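Local atomic coordinates of nucleoporin NUP145N (Chaetomium thermophilum, PDB entry 5HB6), a protein that probably serves as a structural component of the nuclear pore complex and as a docking partner for nuclear transport factors, seen here through its autopeptidase domain. Residues E32-S36 and S88-S92. The protein carries 1 engineered substitution. Residues are numbered along the deposited sequence; the frame is centred on the assembly and turned at random. Where two conformers were deposited one is given.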
loop_
_atom_site.group_PDB
_atom_site.type_symbol
_atom_site.label_atom_id
_atom_site.label_comp_id
_atom_site.label_asym_id
_atom_site.label_seq_id
_atom_site.Cartn_x
_atom_site.Cartn_y
_atom_site.Cartn_z
ATOM N N GLU A 32 -8.976 7.173 -1.837
ATOM C CA GLU A 32 -8.999 8.603 -1.595
ATOM C C GLU A 32 -8.974 8.890 -0.100
ATOM O O GLU A 32 -9.633 8.211 0.693
ATOM C CB GLU A 32 -10.281 9.200 -2.179
ATOM C CG GLU A 32 -10.426 9.018 -3.668
ATOM C CD GLU A 32 -11.779 9.484 -4.191
ATOM O OE1 GLU A 32 -11.866 9.768 -5.402
ATOM O OE2 GLU A 32 -12.754 9.552 -3.405
ATOM N N ASN A 33 -8.171 9.880 0.274
ATOM C CA ASN A 33 -8.053 10.337 1.649
ATOM C C ASN A 33 -7.318 9.347 2.535
ATOM O O ASN A 33 -7.278 9.525 3.757
ATOM C CB ASN A 33 -9.413 10.734 2.246
ATOM C CG ASN A 33 -10.097 11.758 1.419
ATOM O OD1 ASN A 33 -9.534 12.818 1.154
ATOM N ND2 ASN A 33 -11.267 11.419 0.911
ATOM N N VAL A 34 -6.701 8.321 1.954
ATOM C CA VAL A 34 -5.933 7.358 2.736
ATOM C C VAL A 34 -4.520 7.205 2.188
ATOM O O VAL A 34 -3.545 7.411 2.903
ATOM C CB VAL A 34 -6.627 5.986 2.846
ATOM C CG1 VAL A 34 -5.729 4.981 3.595
ATOM C CG2 VAL A 34 -8.000 6.126 3.484
ATOM N N GLY A 35 -4.397 6.792 0.932
ATOM C CA GLY A 35 -3.088 6.540 0.356
ATOM C C GLY A 35 -3.152 5.380 -0.604
ATOM O O GLY A 35 -4.196 5.132 -1.229
ATOM N N SER A 36 -2.026 4.672 -0.744
ATOM C CA SER A 36 -1.899 3.686 -1.801
ATOM C C SER A 36 -0.891 2.619 -1.438
ATOM O O SER A 36 0.021 2.834 -0.636
ATOM C CB SER A 36 -1.507 4.338 -3.139
ATOM O OG SER A 36 -0.259 4.989 -2.989
ATOM N N SER A 88 2.107 4.307 0.760
ATOM C CA SER A 88 2.143 5.747 0.990
ATOM C C SER A 88 0.890 6.106 1.759
ATOM O O SER A 88 -0.212 5.854 1.272
ATOM C CB SER A 88 2.203 6.499 -0.358
ATOM O OG SER A 88 3.332 6.089 -1.107
ATOM N N LEU A 89 1.065 6.694 2.931
ATOM C CA LEU A 89 -0.046 6.966 3.841
ATOM C C LEU A 89 -0.133 8.437 4.201
ATOM O O LEU A 89 0.795 9.015 4.785
ATOM C CB LEU A 89 0.074 6.159 5.120
ATOM C CG LEU A 89 -0.077 4.657 4.949
ATOM C CD1 LEU A 89 0.270 3.909 6.212
ATOM C CD2 LEU A 89 -1.467 4.277 4.490
ATOM N N GLU A 90 -1.279 9.034 3.883
ATOM C CA GLU A 90 -1.632 10.363 4.358
ATOM C C GLU A 90 -1.784 10.380 5.883
ATOM O O GLU A 90 -1.849 9.341 6.550
ATOM C CB GLU A 90 -2.957 10.829 3.729
ATOM C CG GLU A 90 -2.865 10.968 2.212
ATOM C CD GLU A 90 -4.141 11.458 1.563
ATOM O OE1 GLU A 90 -4.971 12.059 2.262
ATOM O OE2 GLU A 90 -4.300 11.229 0.358
ATOM N N HIS A 91 -1.785 11.592 6.434
ATOM C CA HIS A 91 -2.125 11.814 7.842
ATOM C C HIS A 91 -1.048 11.301 8.792
ATOM O O HIS A 91 -1.341 10.925 9.926
ATOM C CB HIS A 91 -3.496 11.236 8.220
ATOM C CG HIS A 91 -4.522 11.412 7.157
ATOM N ND1 HIS A 91 -4.903 12.645 6.686
ATOM C CD2 HIS A 91 -5.203 10.504 6.431
ATOM C CE1 HIS A 91 -5.783 12.491 5.714
ATOM N NE2 HIS A 91 -6.000 11.199 5.548
ATOM N N SER A 92 0.198 11.276 8.332
ATOM C CA SER A 92 1.314 10.732 9.081
ATOM C C SER A 92 2.138 11.807 9.778
ATOM O O SER A 92 3.330 11.598 10.052
ATOM C CB SER A 92 2.180 9.864 8.175
ATOM O OG SER A 92 1.421 8.773 7.661
HETATM O O HOH W 1 -6.394 11.380 -1.212
HETATM O O HOH W 2 -7.106 13.768 2.177
HETATM O O HOH W 3 -3.608 7.413 5.725
HETATM O O HOH W 4 2.333 3.893 -2.655
#
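Four direct hydrogen bonds tie 32-36 to 88-92, three of them between backbones. Ser36 and Ser88 form an antiparallel hydrogen-bonded pair, with Ser36 N to Ser88 O at 3.0 Å and Ser88 N to Ser36 O at 2.9 Å. Beyond the bridge of Gly35 with Leu89, Glu90 N reaches Val34 O at 3.0 Å. The fourth bond uses the N-H at the edge of the His91 ring: NE2 donates to Asn33 O at 2.8 Å, joining the two loops just beyond the paired strand ends. Gly35 CA also makes a CA-H...O contact of 3.1 Å with Ser88 O. A CB on residue 35 would clash with that oxygen and with the preceding carbonyl, so glycine suits both the closeness and the unusual backbone angles.

The segments meet where strand 35-39 begins and strand 85-89 ends, third and fourth of six in the antiparallel sheet of the Nup98-type autopeptidase domain. Val34 and Gly35 together face one residue of strand 28-31, on the other side of 35-39, a classic beta bulge.

Apolar contact is slight: Val34 CG1 lies 4.4 Å from Leu89 CD2, and these buried side chains also pack on Pro62 and Phe132, respectively.

Four waters bridge the segments. Glu90 is long enough for OE2 and OE1 each to accept from a water, the first bound to Asn33 N, the second to Asn33 OD1. Asn33, whose ND2 bonds to Ser1, has positive phi (72°), which asparagine tolerates well. A third water donates to Val34 O and Glu90 O. The short hydroxyl side chains share a fourth, 2.8 Å from Ser36 OG and 2.9 Å from Ser88 OG.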